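Local coordinates for protein alanine dehydrogenase (PDB 1OMO) that catalyses the NAD-dependent oxidative deamination of L-alanine to pyruvate, and the reverse reductive amination, as a homodimer of the ornithine cyclodeaminase/mu-crystallin family, at residues E19-F28 / L293-V303. Sequence-based numbering, arbitrary orientation.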
loop_
_atom_site.group_PDB
_atom_site.type_symbol
_atom_site.label_atom_id
_atom_site.label_comp_id
_atom_site.label_asym_id
_atom_site.label_seq_id
_atom_site.Cartn_x
_atom_site.Cartn_y
_atom_site.Cartn_z
ATOM N N GLU A 19 -3.707 25.696 7.017
ATOM C CA GLU A 19 -4.483 24.506 7.351
ATOM C C GLU A 19 -3.524 23.309 7.364
ATOM O O GLU A 19 -3.545 22.496 8.275
ATOM C CB GLU A 19 -5.589 24.263 6.321
ATOM C CG GLU A 19 -6.775 25.206 6.427
ATOM C CD GLU A 19 -7.784 24.952 5.325
ATOM O OE1 GLU A 19 -7.364 24.948 4.135
ATOM O OE2 GLU A 19 -8.986 24.759 5.655
ATOM N N ALA A 20 -2.668 23.238 6.349
ATOM C CA ALA A 20 -1.698 22.148 6.226
ATOM C C ALA A 20 -0.790 22.114 7.447
ATOM O O ALA A 20 -0.495 21.038 7.968
ATOM C CB ALA A 20 -0.852 22.324 4.939
ATOM N N MET A 21 -0.357 23.292 7.899
ATOM C CA MET A 21 0.515 23.376 9.069
ATOM C C MET A 21 -0.145 22.903 10.351
ATOM O O MET A 21 0.486 22.222 11.171
ATOM C CB MET A 21 1.055 24.804 9.264
ATOM C CG MET A 21 2.266 25.112 8.355
ATOM S SD MET A 21 2.794 26.836 8.204
ATOM C CE MET A 21 3.806 26.930 9.628
ATOM N N ASN A 22 -1.416 23.245 10.526
ATOM C CA ASN A 22 -2.118 22.813 11.723
ATOM C C ASN A 22 -2.316 21.312 11.739
ATOM O O ASN A 22 -2.176 20.693 12.787
ATOM C CB ASN A 22 -3.477 23.497 11.828
ATOM C CG ASN A 22 -3.362 24.908 12.332
ATOM O OD1 ASN A 22 -4.261 25.731 12.125
ATOM N ND2 ASN A 22 -2.251 25.206 13.008
ATOM N N ALA A 23 -2.646 20.758 10.574
ATOM C CA ALA A 23 -2.886 19.329 10.417
ATOM C C ALA A 23 -1.622 18.514 10.622
ATOM O O ALA A 23 -1.642 17.492 11.302
ATOM C CB ALA A 23 -3.478 19.042 9.024
ATOM N N VAL A 24 -0.515 18.978 10.061
ATOM C CA VAL A 24 0.736 18.253 10.194
ATOM C C VAL A 24 1.240 18.288 11.630
ATOM O O VAL A 24 1.776 17.301 12.136
ATOM C CB VAL A 24 1.817 18.810 9.202
ATOM C CG1 VAL A 24 3.186 18.171 9.451
ATOM C CG2 VAL A 24 1.385 18.513 7.789
ATOM N N GLU A 25 1.039 19.415 12.303
ATOM C CA GLU A 25 1.459 19.537 13.697
ATOM C C GLU A 25 0.673 18.562 14.593
ATOM O O GLU A 25 1.253 17.831 15.423
ATOM C CB GLU A 25 1.264 20.972 14.180
ATOM C CG GLU A 25 1.699 21.196 15.646
ATOM C CD GLU A 25 1.906 22.669 15.963
ATOM O OE1 GLU A 25 1.157 23.510 15.426
ATOM O OE2 GLU A 25 2.799 22.998 16.758
ATOM N N GLU A 26 -0.649 18.529 14.416
ATOM C CA GLU A 26 -1.494 17.623 15.222
ATOM C C GLU A 26 -1.165 16.157 14.881
ATOM O O GLU A 26 -1.131 15.295 15.750
ATOM C CB GLU A 26 -2.977 17.966 14.985
ATOM C CG GLU A 26 -3.979 17.128 15.741
ATOM C CD GLU A 26 -3.863 17.215 17.268
ATOM O OE1 GLU A 26 -4.729 16.622 17.939
ATOM O OE2 GLU A 26 -2.935 17.868 17.805
ATOM N N ALA A 27 -0.896 15.881 13.608
ATOM C CA ALA A 27 -0.532 14.532 13.190
ATOM C C ALA A 27 0.705 14.104 13.945
ATOM O O ALA A 27 0.753 13.005 14.467
ATOM C CB ALA A 27 -0.243 14.491 11.689
ATOM N N PHE A 28 1.725 14.952 14.001
ATOM C CA PHE A 28 2.926 14.556 14.739
ATOM C C PHE A 28 2.589 14.329 16.211
ATOM O O PHE A 28 3.027 13.355 16.815
ATOM C CB PHE A 28 4.021 15.621 14.676
ATOM C CG PHE A 28 4.782 15.642 13.399
ATOM C CD1 PHE A 28 5.221 14.452 12.816
ATOM C CD2 PHE A 28 5.043 16.838 12.761
ATOM C CE1 PHE A 28 5.900 14.465 11.607
ATOM C CE2 PHE A 28 5.723 16.859 11.553
ATOM C CZ PHE A 28 6.148 15.666 10.976
ATOM N N LEU A 293 5.925 11.449 6.103
ATOM C CA LEU A 293 5.214 10.343 6.746
ATOM C C LEU A 293 3.768 10.190 6.281
ATOM O O LEU A 293 3.095 11.184 6.007
ATOM C CB LEU A 293 5.237 10.545 8.259
ATOM C CG LEU A 293 6.467 11.188 8.927
ATOM C CD1 LEU A 293 6.154 11.397 10.427
ATOM C CD2 LEU A 293 7.685 10.338 8.756
ATOM N N ALA A 294 3.273 8.955 6.206
ATOM C CA ALA A 294 1.888 8.757 5.775
ATOM C C ALA A 294 0.901 9.527 6.674
ATOM O O ALA A 294 -0.117 10.021 6.196
ATOM C CB ALA A 294 1.523 7.250 5.724
ATOM N N ILE A 295 1.188 9.669 7.956
ATOM C CA ILE A 295 0.237 10.408 8.787
ATOM C C ILE A 295 0.062 11.848 8.298
ATOM O O ILE A 295 -1.017 12.406 8.448
ATOM C CB ILE A 295 0.594 10.375 10.305
ATOM C CG1 ILE A 295 2.005 10.931 10.553
ATOM C CG2 ILE A 295 0.479 8.964 10.822
ATOM C CD1 ILE A 295 2.320 11.239 12.007
ATOM N N GLN A 296 1.082 12.421 7.661
ATOM C CA GLN A 296 0.972 13.793 7.127
ATOM C C GLN A 296 0.057 13.817 5.886
ATOM O O GLN A 296 -0.746 14.745 5.704
ATOM C CB GLN A 296 2.365 14.394 6.763
ATOM C CG GLN A 296 3.341 14.486 7.954
ATOM C CD GLN A 296 4.825 14.821 7.590
ATOM O OE1 GLN A 296 5.438 14.175 6.753
ATOM N NE2 GLN A 296 5.388 15.813 8.265
ATOM N N ASP A 297 0.162 12.795 5.044
ATOM C CA ASP A 297 -0.665 12.735 3.835
ATOM C C ASP A 297 -2.149 12.497 4.209
ATOM O O ASP A 297 -3.033 13.117 3.652
ATOM C CB ASP A 297 -0.140 11.634 2.903
ATOM C CG ASP A 297 1.279 11.880 2.466
ATOM O OD1 ASP A 297 1.543 13.004 2.015
ATOM O OD2 ASP A 297 2.139 10.961 2.563
ATOM N N VAL A 298 -2.424 11.613 5.165
ATOM C CA VAL A 298 -3.827 11.400 5.557
ATOM C C VAL A 298 -4.431 12.634 6.254
ATOM O O VAL A 298 -5.539 13.088 5.890
ATOM C CB VAL A 298 -3.992 10.159 6.458
ATOM C CG1 VAL A 298 -5.468 10.009 6.869
ATOM C CG2 VAL A 298 -3.549 8.902 5.687
ATOM N N ALA A 299 -3.700 13.193 7.224
ATOM C CA ALA A 299 -4.152 14.392 7.947
ATOM C C ALA A 299 -4.533 15.460 6.931
ATOM O O ALA A 299 -5.638 16.012 6.936
ATOM C CB ALA A 299 -3.035 14.922 8.856
ATOM N N VAL A 300 -3.610 15.734 6.034
ATOM C CA VAL A 300 -3.858 16.725 5.034
ATOM C C VAL A 300 -4.975 16.333 4.055
ATOM O O VAL A 300 -5.717 17.192 3.602
ATOM C CB VAL A 300 -2.557 17.042 4.285
ATOM C CG1 VAL A 300 -2.857 17.311 2.840
ATOM C CG2 VAL A 300 -1.878 18.267 4.919
ATOM N N ALA A 301 -5.093 15.059 3.709
ATOM C CA ALA A 301 -6.159 14.666 2.796
ATOM C C ALA A 301 -7.537 14.847 3.472
ATOM O O ALA A 301 -8.546 15.159 2.807
ATOM C CB ALA A 301 -5.959 13.220 2.337
ATOM N N LYS A 302 -7.579 14.662 4.791
ATOM C CA LYS A 302 -8.821 14.849 5.535
ATOM C C LYS A 302 -9.325 16.291 5.376
ATOM O O LYS A 302 -10.532 16.539 5.244
ATOM C CB LYS A 302 -8.629 14.560 7.023
ATOM C CG LYS A 302 -9.605 15.411 7.870
ATOM C CD LYS A 302 -9.704 14.984 9.316
ATOM C CE LYS A 302 -10.831 15.747 10.036
ATOM N NZ LYS A 302 -11.136 15.116 11.340
ATOM N N VAL A 303 -8.407 17.248 5.402
ATOM C CA VAL A 303 -8.795 18.643 5.262
ATOM C C VAL A 303 -9.310 18.952 3.867
ATOM O O VAL A 303 -10.270 19.701 3.714
ATOM C CB VAL A 303 -7.625 19.558 5.587
ATOM C CG1 VAL A 303 -7.929 20.981 5.118
ATOM C CG2 VAL A 303 -7.368 19.534 7.089
#
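The Phe-28 ring takes Leu-293 at its edge, in plane, with CE1 of Phe-28 3.3 Å from CD1 of Leu-293, while Ile-295 CD1 approaches obliquely. These contacts close one end of a helix-helix packing, 19-28 against 294-303, axes 8.6 Å apart and N-to-C directions 134° apart, beside the Rossmann-fold NAD domain. Ile-295 holds CG1 between its backbone N and carbonyl carbon (chi1 57°), and from there the chain extends to bring CD1 within 3.4 Å of Ala-27 O. The start of its own helix helps to hold the Gln-296 amide: Leu-293 N, at the N-cap, donates to Gln-296 OE1 over 2.8 Å, the donor tilted 29° from the carbonyl plane. Gln-296 CG packs 4.0 Å from Val-24 CG1. An alanine in place of Gln-296 would probably leave the Leu-293 N-H without its acceptor and open a gap beside Val-24. Bound NAD is close to Gln-296, and on another side of this helix Asp-297 makes salt bridges to Arg-108, which binds NAD, and Lys-65, the inferred proton donor/acceptor. Alanines keep the middle of the interface close: Ala-299 CB sits between Ala-23 and Ala-27, 4.0 Å from Ala-27 CB and 3.8 Å from Ala-23 O.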